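Aminopeptidase YwaD (PDB 6HC6) removes single amino acids, notably arginine, lysine and leucine, from the N-termini of peptides using two zinc ions per monomer. Local coordinates at residues 41-46 / 414-419; 93-98 / 113-118; 195-200 / 215-220; 326-331 / 407-412; 337-342 / 363-368. All blocks are in the same frame, centred on the assembly; numbering follows the deposited sequence.

Contact 1: 41-46 / 414-419. With ACT (acetate ion), chain F.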
# COMPACT_ATOMS: atom_id res chain seq x y z
N LEU A 41 -15.09 25.46 -2.75
CA LEU A 41 -14.35 24.30 -3.25
C LEU A 41 -15.32 23.13 -3.30
O LEU A 41 -15.46 22.38 -2.32
CB LEU A 41 -13.15 24.01 -2.37
CG LEU A 41 -12.26 25.21 -2.07
CD1 LEU A 41 -11.31 24.94 -0.90
CD2 LEU A 41 -11.51 25.59 -3.32
N PRO A 42 -16.01 22.93 -4.43
CA PRO A 42 -17.11 21.93 -4.53
C PRO A 42 -16.62 20.50 -4.71
O PRO A 42 -16.84 19.85 -5.74
CB PRO A 42 -17.91 22.44 -5.73
CG PRO A 42 -16.89 23.11 -6.60
CD PRO A 42 -15.89 23.75 -5.65
N PHE A 43 -15.94 19.98 -3.69
CA PHE A 43 -15.60 18.56 -3.68
C PHE A 43 -16.88 17.73 -3.61
O PHE A 43 -17.73 17.97 -2.75
CB PHE A 43 -14.67 18.23 -2.50
CG PHE A 43 -14.18 16.81 -2.49
CD1 PHE A 43 -14.99 15.78 -2.00
CD2 PHE A 43 -12.92 16.49 -2.96
CE1 PHE A 43 -14.55 14.46 -2.00
CE2 PHE A 43 -12.47 15.18 -2.96
CZ PHE A 43 -13.28 14.16 -2.49
N LYS A 44 -17.02 16.76 -4.51
CA LYS A 44 -18.24 15.94 -4.55
C LYS A 44 -17.86 14.48 -4.40
O LYS A 44 -17.26 13.87 -5.30
CB LYS A 44 -19.01 16.18 -5.84
CG LYS A 44 -19.55 17.61 -5.93
CD LYS A 44 -20.34 17.83 -7.19
CE LYS A 44 -20.60 19.31 -7.41
NZ LYS A 44 -21.50 19.51 -8.57
N ALA A 45 -18.23 13.90 -3.25
CA ALA A 45 -17.91 12.51 -2.98
C ALA A 45 -18.55 11.57 -3.99
O ALA A 45 -18.03 10.47 -4.22
CB ALA A 45 -18.34 12.13 -1.56
N LYS A 46 -19.67 11.96 -4.62
CA LYS A 46 -20.27 11.07 -5.61
C LYS A 46 -19.30 10.80 -6.75
O LYS A 46 -19.24 9.68 -7.27
CB LYS A 46 -21.60 11.64 -6.13
CG LYS A 46 -21.47 12.88 -7.00
CD LYS A 46 -22.83 13.41 -7.44
CE LYS A 46 -22.66 14.64 -8.31
NZ LYS A 46 -23.96 15.31 -8.64
N ARG A 414 -17.87 9.71 4.55
CA ARG A 414 -16.46 9.72 4.93
C ARG A 414 -15.59 10.24 3.80
O ARG A 414 -14.67 11.02 4.05
CB ARG A 414 -16.02 8.31 5.33
CG ARG A 414 -16.66 7.84 6.64
CD ARG A 414 -15.73 8.10 7.82
NE ARG A 414 -16.36 7.85 9.12
CZ ARG A 414 -16.49 6.65 9.66
NH1 ARG A 414 -16.07 5.57 9.02
NH2 ARG A 414 -17.05 6.53 10.86
N LEU A 415 -15.86 9.83 2.56
CA LEU A 415 -15.17 10.43 1.41
C LEU A 415 -15.35 11.94 1.39
O LEU A 415 -14.40 12.69 1.13
CB LEU A 415 -15.69 9.83 0.11
CG LEU A 415 -15.31 8.38 -0.18
CD1 LEU A 415 -16.09 7.86 -1.38
CD2 LEU A 415 -13.80 8.25 -0.39
N GLN A 416 -16.58 12.39 1.64
CA GLN A 416 -16.88 13.82 1.58
C GLN A 416 -16.12 14.59 2.65
O GLN A 416 -15.53 15.64 2.37
CB GLN A 416 -18.39 14.03 1.71
CG GLN A 416 -18.82 15.48 1.58
CD GLN A 416 -18.65 15.95 0.15
OE1 GLN A 416 -19.09 15.29 -0.79
NE2 GLN A 416 -18.00 17.10 -0.02
N GLN A 417 -16.13 14.08 3.88
CA GLN A 417 -15.48 14.81 4.97
C GLN A 417 -13.97 14.81 4.80
O GLN A 417 -13.32 15.84 4.99
CB GLN A 417 -15.88 14.20 6.32
CG GLN A 417 -15.19 14.84 7.53
CD GLN A 417 -15.53 16.32 7.72
OE1 GLN A 417 -14.83 17.21 7.21
NE2 GLN A 417 -16.60 16.59 8.45
N ALA A 418 -13.39 13.66 4.44
CA ALA A 418 -11.97 13.62 4.13
C ALA A 418 -11.64 14.51 2.94
O ALA A 418 -10.68 15.28 2.97
CB ALA A 418 -11.52 12.18 3.87
N GLY A 419 -12.44 14.41 1.87
CA GLY A 419 -12.21 15.24 0.70
C GLY A 419 -12.28 16.72 1.01
O GLY A 419 -11.42 17.50 0.56
C ACT F . -22.24 17.26 -11.45
O ACT F . -22.74 17.73 -10.39
OXT ACT F . -21.65 16.16 -11.62
CH3 ACT F . -22.36 18.18 -12.72
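Helix 45-59, near the N-terminus, starts against the first turns of helix 412-430 of the M28 peptidase, and F43 and A45 make that junction with L415, Q416 and G419. The carboxamide of Q416 clamps two backbone groups that lie two residues apart. Its NE2 gives a nearly straight bond to F43 O (2.9 Å, N-H...O 173°), with that oxygen lying in the amide plane although the donor stands well above the plane of the F43 carbonyl. On the other branch, OE1 accepts from A45 N at 3.0 Å. K44 is the N-cap, so A45 is the first residue inside helix 45-59, and its N-H is met here by the Q416 carboxamide oxygen. CG of Q416 is anti to the backbone N (chi1 -176°), and a bend at chi2 swings CD back toward the incoming chain; NE2 has a second acceptor in D420, which probably fixes the flip of the amide. Next to the clamp, the F43 ring lies against the helix backbone where G419 has no side chain. G419 CA sits over the ring centre, 3.5 Å from the centroid, a CH-pi contact. V269 and E272 of helix 260-277 also touch this ring. The packing continues through A45, whose CB lies 3.9 Å from L415 CB. K44 and K46, both with extended chains, converge on one oxygen of an acetate, probably from the crystallisation liquor, which also bonds H47 NE2; the shorter of the two lysine bonds runs from K44 NZ to acetate O, 2.8 Å.

Contact 2: 93-98 / 113-118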
# COMPACT_ATOMS: atom_id res chain seq x y z
N ASN A 93 10.70 -0.91 -13.11
CA ASN A 93 10.73 -2.35 -12.89
C ASN A 93 10.38 -2.69 -11.44
O ASN A 93 10.69 -1.93 -10.51
CB ASN A 93 12.11 -2.93 -13.22
CG ASN A 93 12.50 -2.72 -14.67
OD1 ASN A 93 11.65 -2.50 -15.53
ND2 ASN A 93 13.80 -2.80 -14.94
N ILE A 94 9.73 -3.83 -11.25
CA ILE A 94 9.43 -4.31 -9.91
C ILE A 94 9.84 -5.77 -9.82
O ILE A 94 10.15 -6.38 -10.85
CB ILE A 94 7.94 -4.13 -9.55
CG1 ILE A 94 7.06 -5.01 -10.43
CG2 ILE A 94 7.52 -2.65 -9.60
CD1 ILE A 94 5.60 -4.95 -10.07
N PRO A 95 9.88 -6.38 -8.63
CA PRO A 95 10.36 -7.76 -8.52
C PRO A 95 9.48 -8.76 -9.26
O PRO A 95 8.32 -8.50 -9.59
CB PRO A 95 10.33 -8.03 -7.01
CG PRO A 95 10.47 -6.70 -6.40
CD PRO A 95 9.70 -5.77 -7.29
N ASP A 96 10.06 -9.93 -9.51
CA ASP A 96 9.29 -11.04 -10.05
C ASP A 96 8.11 -11.35 -9.14
O ASP A 96 8.16 -11.16 -7.92
CB ASP A 96 10.17 -12.29 -10.20
CG ASP A 96 11.33 -12.09 -11.16
OD1 ASP A 96 11.26 -11.19 -12.02
OD2 ASP A 96 12.30 -12.87 -11.07
N ARG A 97 7.04 -11.82 -9.75
CA ARG A 97 5.82 -12.16 -9.05
C ARG A 97 5.74 -13.68 -8.96
O ARG A 97 5.90 -14.37 -9.97
CB ARG A 97 4.60 -11.60 -9.78
CG ARG A 97 3.26 -12.00 -9.16
CD ARG A 97 2.11 -11.21 -9.78
NE ARG A 97 2.32 -10.96 -11.21
CZ ARG A 97 1.74 -11.64 -12.19
NH1 ARG A 97 0.91 -12.63 -11.92
NH2 ARG A 97 2.00 -11.32 -13.46
N LEU A 98 5.52 -14.20 -7.76
CA LEU A 98 5.49 -15.63 -7.53
C LEU A 98 4.06 -16.10 -7.32
O LEU A 98 3.30 -15.47 -6.57
CB LEU A 98 6.32 -16.01 -6.31
CG LEU A 98 7.83 -15.94 -6.40
CD1 LEU A 98 8.37 -15.97 -5.00
CD2 LEU A 98 8.37 -17.11 -7.20
N ALA A 113 2.57 -16.33 -2.02
CA ALA A 113 4.02 -16.44 -2.02
C ALA A 113 4.63 -15.09 -1.69
O ALA A 113 4.10 -14.04 -2.08
CB ALA A 113 4.53 -16.94 -3.36
N ALA A 114 5.74 -15.12 -0.96
CA ALA A 114 6.40 -13.89 -0.55
C ALA A 114 7.23 -13.33 -1.71
O ALA A 114 8.07 -14.04 -2.28
CB ALA A 114 7.28 -14.14 0.66
N SER A 115 6.99 -12.07 -2.05
CA SER A 115 7.85 -11.40 -3.00
C SER A 115 9.30 -11.46 -2.53
O SER A 115 9.59 -11.27 -1.34
CB SER A 115 7.40 -9.95 -3.18
OG SER A 115 8.20 -9.26 -4.12
N GLY A 116 10.21 -11.77 -3.45
CA GLY A 116 11.61 -11.90 -3.11
C GLY A 116 12.05 -13.27 -2.65
O GLY A 116 13.20 -13.42 -2.23
N SER A 117 11.17 -14.27 -2.69
CA SER A 117 11.58 -15.63 -2.36
C SER A 117 11.72 -16.44 -3.64
O SER A 117 11.46 -15.95 -4.74
CB SER A 117 10.59 -16.28 -1.38
OG SER A 117 9.30 -16.44 -1.94
N ALA A 118 12.16 -17.71 -3.50
CA ALA A 118 12.51 -18.50 -4.66
C ALA A 118 11.32 -19.30 -5.18
O ALA A 118 10.47 -19.74 -4.41
CB ALA A 118 13.66 -19.45 -4.33
O HOH W 1 10.26 -12.09 -6.38
O HOH W 2 6.77 -9.53 -6.30
O HOH W 3 1.26 -15.95 -4.66
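L98, at the start of strand 97-104, meets A113 and the turn after it, and much of this contact is its single side chain. Its CB rests on A113 CB at 3.6 Å, where the neighbouring strands 97-104 and 107-113 come together. CG stands anti to the carbonyl carbon (chi1 -72°), and beyond it CD1 is pushed into the type II turn A114-S117. There the methyl comes up against three oxygens of the turn, all on one side: S117 O lies 3.1 Å from L98 CD1, with S117 OG and A114 O hardly farther off. The turn keeps its own polar groups busy. S117 OG donates to A114 O in the carbonyl plane, on a lone pair, at 2.7 Å, and S117 N reaches the same oxygen; S117 OG also takes a weak bond from V198 N. G116 holds the position of positive phi in this turn. S115, the third large contributor, turns its OG anti to its backbone N, which brings it beside the P95 ring, 3.8 Å from P95 CB. No hydrogen bond joins the two segments directly. Water does it instead: one molecule bridges D96 O to G116 N, a second links D96 O (2.7 Å) with S115 OG (2.6 Å), and a third spans L98 O and A113 N. Residues 93-98 carry the chain from the large peptidase sheet to the other sheet. Between these two segments the direct contact is thus mostly the apolar reach of L98, and the polar links across it run through water; A114, G116 and A118 pair their backbones with V198, V194 and I196 instead.

Contact 3: 195-200 / 215-220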
# COMPACT_ATOMS: atom_id res chain seq x y z
N GLY A 195 16.55 -17.24 -0.36
CA GLY A 195 16.96 -18.17 -1.39
C GLY A 195 16.14 -19.43 -1.50
O GLY A 195 16.43 -20.27 -2.36
N ILE A 196 15.13 -19.59 -0.67
CA ILE A 196 14.23 -20.74 -0.75
C ILE A 196 12.81 -20.20 -0.89
O ILE A 196 12.56 -19.00 -0.64
CB ILE A 196 14.38 -21.67 0.48
CG1 ILE A 196 14.18 -20.90 1.79
CG2 ILE A 196 15.74 -22.33 0.47
CD1 ILE A 196 14.23 -21.80 3.02
N PRO A 197 11.86 -21.03 -1.32
CA PRO A 197 10.46 -20.58 -1.37
C PRO A 197 9.94 -20.22 0.01
O PRO A 197 10.29 -20.87 1.00
CB PRO A 197 9.72 -21.78 -1.96
CG PRO A 197 10.76 -22.59 -2.66
CD PRO A 197 12.03 -22.38 -1.89
N VAL A 198 9.13 -19.17 0.07
CA VAL A 198 8.44 -18.74 1.29
C VAL A 198 6.99 -18.47 0.93
O VAL A 198 6.70 -17.61 0.09
CB VAL A 198 9.08 -17.48 1.90
CG1 VAL A 198 8.36 -17.12 3.20
CG2 VAL A 198 10.59 -17.66 2.13
N VAL A 199 6.06 -19.18 1.58
CA VAL A 199 4.64 -19.00 1.30
C VAL A 199 3.87 -18.87 2.60
O VAL A 199 4.30 -19.36 3.66
CB VAL A 199 4.03 -20.14 0.44
CG1 VAL A 199 4.83 -20.35 -0.86
CG2 VAL A 199 3.90 -21.44 1.25
N GLY A 200 2.74 -18.19 2.53
CA GLY A 200 1.85 -18.04 3.68
C GLY A 200 0.53 -18.74 3.39
O GLY A 200 0.06 -18.73 2.26
N ALA A 215 4.95 -32.41 2.04
CA ALA A 215 4.16 -31.51 1.23
C ALA A 215 4.88 -31.26 -0.09
O ALA A 215 6.09 -31.46 -0.21
CB ALA A 215 3.89 -30.20 1.96
N THR A 216 4.12 -30.83 -1.09
CA THR A 216 4.67 -30.47 -2.39
C THR A 216 4.28 -29.04 -2.73
O THR A 216 3.09 -28.70 -2.75
CB THR A 216 4.17 -31.40 -3.50
OG1 THR A 216 4.57 -32.75 -3.22
CG2 THR A 216 4.74 -30.98 -4.84
N LEU A 217 5.28 -28.23 -3.04
CA LEU A 217 5.09 -26.83 -3.40
C LEU A 217 5.44 -26.65 -4.87
O LEU A 217 6.48 -27.13 -5.33
CB LEU A 217 5.96 -25.95 -2.51
CG LEU A 217 5.62 -24.50 -2.28
CD1 LEU A 217 4.38 -24.39 -1.43
CD2 LEU A 217 6.80 -23.87 -1.55
N LYS A 218 4.55 -25.99 -5.62
CA LYS A 218 4.80 -25.63 -7.01
C LYS A 218 4.67 -24.12 -7.12
O LYS A 218 3.59 -23.58 -6.88
CB LYS A 218 3.83 -26.33 -7.97
CG LYS A 218 3.89 -27.85 -7.94
CD LYS A 218 3.09 -28.48 -9.08
CE LYS A 218 3.03 -29.99 -8.92
NZ LYS A 218 2.16 -30.65 -9.94
N LEU A 219 5.77 -23.45 -7.46
CA LEU A 219 5.79 -22.00 -7.52
C LEU A 219 6.54 -21.55 -8.77
O LEU A 219 7.67 -22.00 -9.01
CB LEU A 219 6.45 -21.38 -6.29
CG LEU A 219 5.75 -21.56 -4.94
CD1 LEU A 219 6.71 -21.21 -3.84
CD2 LEU A 219 4.49 -20.70 -4.85
N LYS A 220 5.92 -20.67 -9.54
CA LYS A 220 6.51 -20.12 -10.74
C LYS A 220 6.72 -18.62 -10.55
O LYS A 220 5.87 -17.94 -9.97
CB LYS A 220 5.62 -20.38 -11.97
CG LYS A 220 5.77 -19.36 -13.09
CD LYS A 220 5.92 -20.03 -14.45
CE LYS A 220 5.85 -19.01 -15.58
NZ LYS A 220 5.70 -19.68 -16.91
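L219 and L217 of strand 214-222 face P197 and V199 across the interior of the PA domain, and L219 is the one to follow. Its CB leaves the strand toward the 195-200 segment but stops well short of it. CG is anti to the carbonyl carbon (chi1 -66°), still making no close approach, and the chain then splits into two methyls that do the touching. CD1 touches two partners at once, 3.6 Å from P197 CB and equally close to V199 CG1. CD2 reaches V199 CG1 more loosely, at 4.0 Å, the two side chains crossing at a slant. L217 comes from the same strand, two residues earlier, and fills the other half of the contact: its CD2 lies 3.6 Å from P197 CB, while its CD1 meets V199 CG2 at 4.0 Å, those two side chains pointing tip to tip. P197 CB therefore meets a methyl of each leucine, both coming from the side of strand 214-222. All four residues are buried and the meeting is wholly apolar; no hydrogen bond crosses it. Strands 198-201 and 214-222 belong to one mixed sheet, yet they are not neighbours in it, which is why side chains rather than backbones meet. L111 of strand 107-113 touches V199, L217 and L219 alike, L102 of strand 97-104 lies against L217, and strand 172-176 pairs with V199 and packs A172 on P197 and I174 on V199.

Contact 4: 326-331 / 407-412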
# COMPACT_ATOMS: atom_id res chain seq x y z
N GLY A 326 -11.98 6.39 2.99
CA GLY A 326 -13.41 6.25 2.77
C GLY A 326 -14.15 5.12 3.45
O GLY A 326 -15.25 4.78 3.02
N THR A 327 -13.60 4.53 4.51
CA THR A 327 -14.25 3.34 5.05
C THR A 327 -15.60 3.71 5.65
O THR A 327 -15.78 4.81 6.19
CB THR A 327 -13.40 2.65 6.10
OG1 THR A 327 -14.03 1.42 6.48
CG2 THR A 327 -13.27 3.51 7.35
N SER A 328 -16.57 2.80 5.50
CA SER A 328 -17.85 2.92 6.18
C SER A 328 -17.80 2.39 7.60
O SER A 328 -18.78 2.56 8.34
CB SER A 328 -18.95 2.15 5.44
OG SER A 328 -18.63 0.77 5.38
N TRP A 329 -16.69 1.75 7.99
CA TRP A 329 -16.58 1.14 9.31
C TRP A 329 -16.96 2.16 10.38
O TRP A 329 -16.33 3.20 10.50
CB TRP A 329 -15.16 0.64 9.55
CG TRP A 329 -15.00 -0.20 10.81
CD1 TRP A 329 -15.80 -1.23 11.22
CD2 TRP A 329 -13.96 -0.09 11.79
NE1 TRP A 329 -15.33 -1.75 12.40
CE2 TRP A 329 -14.20 -1.07 12.77
CE3 TRP A 329 -12.85 0.75 11.93
CZ2 TRP A 329 -13.37 -1.23 13.88
CZ3 TRP A 329 -12.03 0.59 13.05
CH2 TRP A 329 -12.29 -0.40 14.00
N GLU A 330 -18.00 1.84 11.14
CA GLU A 330 -18.60 2.86 12.00
C GLU A 330 -17.60 3.43 13.00
O GLU A 330 -17.63 4.63 13.29
CB GLU A 330 -19.83 2.30 12.70
CG GLU A 330 -21.08 2.33 11.84
CD GLU A 330 -22.34 2.57 12.64
OE1 GLU A 330 -22.42 2.09 13.79
OE2 GLU A 330 -23.25 3.26 12.13
N LYS A 331 -16.68 2.60 13.50
CA LYS A 331 -15.76 3.08 14.53
C LYS A 331 -14.70 4.05 14.03
O LYS A 331 -14.08 4.73 14.85
CB LYS A 331 -15.10 1.89 15.20
CG LYS A 331 -16.12 1.08 16.00
CD LYS A 331 -15.55 -0.19 16.56
CE LYS A 331 -14.46 0.09 17.56
NZ LYS A 331 -14.74 -0.59 18.87
N ILE A 407 -16.53 -1.94 -2.31
CA ILE A 407 -17.28 -0.69 -2.31
C ILE A 407 -18.48 -0.75 -1.38
O ILE A 407 -18.95 0.30 -0.91
CB ILE A 407 -17.67 -0.31 -3.75
CG1 ILE A 407 -17.84 1.21 -3.85
CG2 ILE A 407 -18.92 -1.06 -4.20
CD1 ILE A 407 -17.99 1.71 -5.27
N GLU A 408 -18.99 -1.95 -1.07
CA GLU A 408 -20.03 -2.09 -0.07
C GLU A 408 -19.62 -1.45 1.25
O GLU A 408 -20.48 -1.01 2.03
CB GLU A 408 -20.39 -3.58 0.12
CG GLU A 408 -21.11 -3.90 1.40
CD GLU A 408 -21.55 -5.36 1.48
OE1 GLU A 408 -22.58 -5.62 2.13
OE2 GLU A 408 -20.86 -6.23 0.90
N HIS A 409 -18.32 -1.37 1.52
CA HIS A 409 -17.83 -0.84 2.79
C HIS A 409 -17.20 0.53 2.63
O HIS A 409 -16.27 0.88 3.35
CB HIS A 409 -16.86 -1.83 3.43
CG HIS A 409 -17.51 -3.10 3.89
ND1 HIS A 409 -17.07 -4.35 3.52
CD2 HIS A 409 -18.60 -3.30 4.67
CE1 HIS A 409 -17.85 -5.27 4.05
NE2 HIS A 409 -18.79 -4.66 4.76
N ILE A 410 -17.68 1.30 1.66
CA ILE A 410 -17.23 2.66 1.42
C ILE A 410 -18.37 3.59 1.82
O ILE A 410 -19.53 3.32 1.48
CB ILE A 410 -16.83 2.87 -0.05
CG1 ILE A 410 -15.50 2.18 -0.35
CG2 ILE A 410 -16.73 4.37 -0.39
CD1 ILE A 410 -14.31 2.80 0.33
N SER A 411 -18.04 4.66 2.54
CA SER A 411 -19.02 5.67 2.94
C SER A 411 -18.79 6.95 2.14
O SER A 411 -17.70 7.52 2.17
CB SER A 411 -18.90 5.96 4.44
OG SER A 411 -19.44 7.24 4.73
N LYS A 412 -19.83 7.41 1.44
CA LYS A 412 -19.74 8.70 0.77
C LYS A 412 -19.56 9.83 1.77
O LYS A 412 -18.91 10.84 1.47
CB LYS A 412 -20.98 8.96 -0.08
CG LYS A 412 -20.88 8.45 -1.51
CD LYS A 412 -22.26 8.31 -2.15
CE LYS A 412 -22.80 9.65 -2.63
NZ LYS A 412 -24.16 9.50 -3.23
O HOH W 4 -13.46 -0.11 4.41
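T327 and I410 form a single beta bridge, flanked by a bond from S411 N to G326 O (2.8 Å, nearly along the C=O axis) and another from S328 N to H409 O (2.9 Å), the latter donor standing above the plane of its carbonyl. G326 O has further neighbours: I410 CA makes a CA-H...O contact with it, and I410 CD1 curls back to 3.5 Å from the same oxygen. Of the side chains, S328 has OG between its backbone N and carbonyl carbon (chi1 61°), which lays the hydroxyl near the plane of the H409 ring at its edge, 3.7 Å from H409 CB. The methylenes of the two serines pack as well, S328 CB lying 3.9 Å from S411 CB. T327 OG1, anti to its backbone N, accepts from W329 N in an ST turn and also meets a water at 2.6 Å. The H409 ring stacks on W399, and its ND1 is bonded to E404 O. S411 is the N-cap of helix 412-430, its OG capping R414 N, and the R414 guanidinium in turn binds T327 O, W329 O and E330 O. The bridge joins two loops of the M28 peptidase that lead away from the zinc site: one follows shortly after the zinc ligand D323, the other after H401, a ligand of the second zinc, and ends in a classical serine-capped helix start.

Contact 5: 337-342 / 363-368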
# COMPACT_ATOMS: atom_id res chain seq x y z
N VAL A 337 -3.62 12.36 10.66
CA VAL A 337 -2.55 12.92 9.85
C VAL A 337 -1.26 12.27 10.35
O VAL A 337 -0.74 12.63 11.41
CB VAL A 337 -2.49 14.45 9.95
CG1 VAL A 337 -1.36 15.00 9.09
CG2 VAL A 337 -3.81 15.06 9.53
N ASN A 338 -0.76 11.29 9.60
CA ASN A 338 0.40 10.51 10.01
C ASN A 338 1.68 11.14 9.46
O ASN A 338 1.84 11.25 8.25
CB ASN A 338 0.28 9.07 9.48
CG ASN A 338 -0.73 8.25 10.27
OD1 ASN A 338 -0.36 7.41 11.08
ND2 ASN A 338 -2.00 8.51 10.04
N THR A 339 2.60 11.52 10.35
CA THR A 339 3.94 11.88 9.93
C THR A 339 4.92 10.83 10.42
O THR A 339 4.68 10.16 11.43
CB THR A 339 4.35 13.28 10.42
OG1 THR A 339 4.44 13.28 11.85
CG2 THR A 339 3.31 14.29 9.99
N LEU A 340 6.02 10.65 9.68
CA LEU A 340 6.91 9.53 9.96
C LEU A 340 7.55 9.65 11.35
O LEU A 340 7.87 8.63 11.98
CB LEU A 340 7.98 9.42 8.88
CG LEU A 340 8.97 8.25 8.95
CD1 LEU A 340 8.24 6.92 8.75
CD2 LEU A 340 10.11 8.43 7.94
N ASP A 341 7.71 10.87 11.85
CA ASP A 341 8.25 11.10 13.18
C ASP A 341 7.19 11.51 14.20
O ASP A 341 7.53 11.73 15.37
CB ASP A 341 9.35 12.17 13.13
CG ASP A 341 8.93 13.41 12.36
OD1 ASP A 341 7.71 13.61 12.15
OD2 ASP A 341 9.82 14.19 11.96
N GLY A 342 5.93 11.62 13.80
CA GLY A 342 4.89 12.07 14.70
C GLY A 342 4.92 13.54 15.01
O GLY A 342 4.12 14.00 15.83
N LEU A 363 -9.70 15.73 13.82
CA LEU A 363 -8.40 15.63 13.16
C LEU A 363 -7.33 15.42 14.22
O LEU A 363 -7.26 16.17 15.21
CB LEU A 363 -8.11 16.90 12.35
CG LEU A 363 -6.97 16.81 11.33
CD1 LEU A 363 -7.40 15.96 10.16
CD2 LEU A 363 -6.56 18.20 10.85
N SER A 364 -6.50 14.40 14.04
CA SER A 364 -5.43 14.10 14.98
C SER A 364 -4.11 13.93 14.25
O SER A 364 -4.04 13.28 13.21
CB SER A 364 -5.75 12.83 15.80
OG SER A 364 -6.83 13.06 16.68
N LEU A 365 -3.07 14.53 14.80
CA LEU A 365 -1.71 14.27 14.35
C LEU A 365 -1.18 13.04 15.07
O LEU A 365 -1.37 12.88 16.28
CB LEU A 365 -0.81 15.47 14.63
CG LEU A 365 0.69 15.33 14.35
CD1 LEU A 365 0.94 15.23 12.85
CD2 LEU A 365 1.47 16.50 14.94
N THR A 366 -0.49 12.17 14.33
CA THR A 366 0.07 10.99 14.96
C THR A 366 1.27 10.51 14.14
O THR A 366 1.55 11.03 13.06
CB THR A 366 -0.99 9.91 15.10
OG1 THR A 366 -0.51 8.88 15.96
CG2 THR A 366 -1.33 9.33 13.71
N GLN A 367 1.99 9.55 14.69
CA GLN A 367 3.10 8.94 13.97
C GLN A 367 2.59 7.78 13.12
O GLN A 367 1.75 7.00 13.56
CB GLN A 367 4.19 8.45 14.93
CG GLN A 367 5.51 8.03 14.26
CD GLN A 367 5.45 6.64 13.64
OE1 GLN A 367 4.70 5.77 14.10
NE2 GLN A 367 6.23 6.43 12.58
N GLY A 368 3.11 7.68 11.90
CA GLY A 368 2.83 6.53 11.08
C GLY A 368 3.61 6.58 9.79
O GLY A 368 3.85 7.67 9.25
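T339 O is gripped from opposite faces of its carbonyl plane: G368 N donates across the contact at 3.0 Å, and G342 N closes the type I turn T339-G342 from within its own segment. Q367 CA adds a CA-H...O contact to the same oxygen. Just beyond, Q367 NE2 gives L340 O a bond of 2.8 Å (N-H...O 168°), with L340 O in the plane of the amide; CG is anti to the backbone N (chi1 -169°), and the bend at chi2 turns CD toward the turn. A weak bond to D449 is the second partner of NE2. Before this, the segments pair as parallel strands, V337 N to S364 O at 2.7 Å, then T366 N to V337 O and T339 N to T366 O. On one face of the sheet the side chains of L365 and T339 cross at about a right angle, L365 CD1 lying 3.8 Å from T339 CG2. L363 CD1 reaches V337 CG2 as well. The pair belongs to a beta-alpha-beta unit: helix 346-358 links the strands and lays W348 on V337, L363 and L365. Strand 363-367 forms one edge of the eight-stranded peptidase sheet, while strand 334-339 has strand 382-389 as its other neighbour.

Overall arrangement
Contacts 1, 4 and 5 belong to the peptidase part, contacts 2 and 3 to the region of the second sheet. Contacts 1 and 4 share helix 412-430 and touch: L415 packs on I410, and A45 CB on K412 O. Contact 5 stands about 22 Å from each of them, centre to centre, at the edge of the large sheet. Contacts 2 and 3 also meet, through backbone bonds such as A114 N to V198 O. Their chemistry follows their place: contact 3 is buried and purely apolar, contact 1 buried but polar at one amide, contact 2 partly buried and water-bridged, and contacts 4 and 5, both partly buried, rest mainly on backbone hydrogen bonds.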